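Local coordinates for conserved protein (Methanothermobacter thermautotrophicus, PDB 2WNY) that is of unknown function but, as a DUF54 family member encoded in the exosome superoperon, probably binds RNA, at residues E28-V33 with A37-E42. The protein carries 1 engineered substitution. Residues are numbered along the deposited sequence; the frame is centred on the assembly and turned at random.
Sequences EALRNV and ATPERE
Arg31 holds Ala37 by its backbone carbonyl: NE and NH2 of the guanidinium both donate to Ala37 O, each at 2.9 Å. The grip is side-on, with the oxygen lying in the guanidinium plane between the two N-H groups, so each bond is bent to 148° at its hydrogen. From the acceptor's side, NE sits in the carbonyl plane and NH2 is tilted 20° from it. One loop carbonyl is thus satisfied twice by a single side chain, and the paired bonds fix the rotation of the guanidinium. The Arg31 chain, extended from CG to NE, carries the guanidinium across to the carbonyl of Ala37. NH2 also lies 3.8 Å from Thr38 CG2, both residues being exposed. Beneath this polar clamp the join is apolar. Leu30 turns its CG anti to the backbone N (chi1 166°), bringing CD2 to 3.7 Å from Ala37 CB and 3.9 Å from the CG corner of the Pro39 ring. Tyr13 of strand 8-17 touches Leu30, Ala37 and Pro39, closing this buried patch against the sheet. Within the turn, Val33 N donates to Leu30 O at 2.8 Å, while Asn32 N bonds to Ala29 O and more weakly to Glu28 O. Outside the contact, Asn32 ND2 is satisfied by Ala102 O, and Asn32 O by Trp107 NE1. Together these interactions tie residues 28-33 to residues 37-42 across the three residues between them, in a short helix-to-strand connection where helix 23-30 packs on an antiparallel sheet and the chain returns as its edge strand 40-45.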
loop_
_atom_site.group_PDB
_atom_site.type_symbol
_atom_site.label_atom_id
_atom_site.label_comp_id
_atom_site.label_asym_id
_atom_site.label_seq_id
_atom_site.Cartn_x
_atom_site.Cartn_y
_atom_site.Cartn_z
ATOM N N GLU A 28 3.752 12.404 6.314
ATOM C CA GLU A 28 3.930 11.698 7.604
ATOM C C GLU A 28 3.067 10.422 7.668
ATOM O O GLU A 28 3.539 9.369 8.100
ATOM C CB GLU A 28 3.625 12.613 8.787
ATOM C CG GLU A 28 3.894 11.993 10.152
ATOM C CD GLU A 28 3.379 12.869 11.291
ATOM O OE1 GLU A 28 3.148 14.074 11.068
ATOM O OE2 GLU A 28 3.190 12.349 12.406
ATOM N N ALA A 29 1.800 10.522 7.255
ATOM C CA ALA A 29 0.917 9.349 7.192
ATOM C C ALA A 29 1.468 8.254 6.254
ATOM O O ALA A 29 1.537 7.087 6.618
ATOM C CB ALA A 29 -0.505 9.767 6.767
ATOM N N LEU A 30 1.875 8.634 5.047
ATOM C CA LEU A 30 2.525 7.671 4.147
ATOM C C LEU A 30 3.717 6.988 4.783
ATOM O O LEU A 30 3.876 5.773 4.648
ATOM C CB LEU A 30 2.986 8.372 2.869
ATOM C CG LEU A 30 3.955 7.613 1.968
ATOM C CD1 LEU A 30 3.221 6.401 1.356
ATOM C CD2 LEU A 30 4.457 8.526 0.862
ATOM N N ARG A 31 4.548 7.759 5.479
ATOM C CA ARG A 31 5.746 7.195 6.140
ATOM C C ARG A 31 5.453 6.357 7.373
ATOM O O ARG A 31 6.364 5.754 7.948
ATOM C CB ARG A 31 6.752 8.305 6.454
ATOM C CG ARG A 31 7.416 8.783 5.173
ATOM C CD ARG A 31 8.371 9.919 5.388
ATOM N NE ARG A 31 8.880 10.333 4.081
ATOM C CZ ARG A 31 9.435 11.509 3.819
ATOM N NH1 ARG A 31 9.576 12.417 4.776
ATOM N NH2 ARG A 31 9.848 11.771 2.581
ATOM N N ASN A 32 4.188 6.308 7.782
ATOM C CA ASN A 32 3.786 5.309 8.770
ATOM C C ASN A 32 3.423 3.995 8.085
ATOM O O ASN A 32 3.122 3.006 8.726
ATOM C CB ASN A 32 2.634 5.823 9.620
ATOM C CG ASN A 32 3.095 6.809 10.668
ATOM O OD1 ASN A 32 4.242 6.768 11.092
ATOM N ND2 ASN A 32 2.217 7.713 11.070
ATOM N N VAL A 33 3.421 4.008 6.758
ATOM C CA VAL A 33 3.132 2.805 6.001
ATOM C C VAL A 33 4.427 2.418 5.297
ATOM O O VAL A 33 4.850 1.265 5.349
ATOM C CB VAL A 33 1.991 3.033 4.971
ATOM C CG1 VAL A 33 1.770 1.789 4.098
ATOM C CG2 VAL A 33 0.671 3.435 5.671
ATOM N N ALA A 37 9.600 6.743 2.327
ATOM C CA ALA A 37 9.068 6.922 0.983
ATOM C C ALA A 37 9.271 8.374 0.559
ATOM O O ALA A 37 9.073 9.300 1.345
ATOM C CB ALA A 37 7.578 6.519 0.908
ATOM N N THR A 38 9.712 8.567 -0.673
ATOM C CA THR A 38 9.877 9.916 -1.195
ATOM C C THR A 38 9.097 9.968 -2.495
ATOM O O THR A 38 9.608 9.585 -3.546
ATOM C CB THR A 38 11.357 10.289 -1.410
ATOM O OG1 THR A 38 11.966 9.342 -2.297
ATOM C CG2 THR A 38 12.108 10.294 -0.079
ATOM N N PRO A 39 7.827 10.386 -2.412
ATOM C CA PRO A 39 6.946 10.334 -3.564
ATOM C C PRO A 39 7.246 11.406 -4.592
ATOM O O PRO A 39 7.790 12.480 -4.258
ATOM C CB PRO A 39 5.551 10.564 -2.957
ATOM C CG PRO A 39 5.806 11.245 -1.656
ATOM C CD PRO A 39 7.130 10.801 -1.175
ATOM N N GLU A 40 6.937 11.092 -5.841
ATOM C CA GLU A 40 6.909 12.096 -6.896
ATOM C C GLU A 40 5.585 12.822 -6.738
ATOM O O GLU A 40 4.618 12.245 -6.230
ATOM C CB GLU A 40 7.008 11.454 -8.286
ATOM C CG GLU A 40 8.357 11.661 -8.937
ATOM C CD GLU A 40 8.862 10.419 -9.629
ATOM O OE1 GLU A 40 8.961 10.439 -10.877
ATOM O OE2 GLU A 40 9.149 9.423 -8.922
ATOM N N ARG A 41 5.560 14.079 -7.167
ATOM C CA ARG A 41 4.374 14.906 -7.067
ATOM C C ARG A 41 3.783 15.091 -8.448
ATOM O O ARG A 41 4.517 15.249 -9.427
ATOM C CB ARG A 41 4.733 16.285 -6.517
ATOM C CG ARG A 41 5.620 16.250 -5.304
ATOM C CD ARG A 41 5.779 17.628 -4.686
ATOM N NE ARG A 41 5.814 17.482 -3.240
ATOM C CZ ARG A 41 6.694 16.717 -2.600
ATOM N NH1 ARG A 41 7.614 16.052 -3.284
ATOM N NH2 ARG A 41 6.658 16.622 -1.283
ATOM N N GLU A 42 2.460 15.085 -8.538
ATOM C CA GLU A 42 1.831 15.478 -9.792
ATOM C C GLU A 42 0.477 16.082 -9.498
ATOM O O GLU A 42 -0.242 15.602 -8.617
ATOM C CB GLU A 42 1.779 14.303 -10.794
ATOM C CG GLU A 42 0.416 13.643 -10.980
ATOM C CD GLU A 42 0.481 12.387 -11.834
ATOM O OE1 GLU A 42 0.028 11.319 -11.358
ATOM O OE2 GLU A 42 0.983 12.467 -12.975
#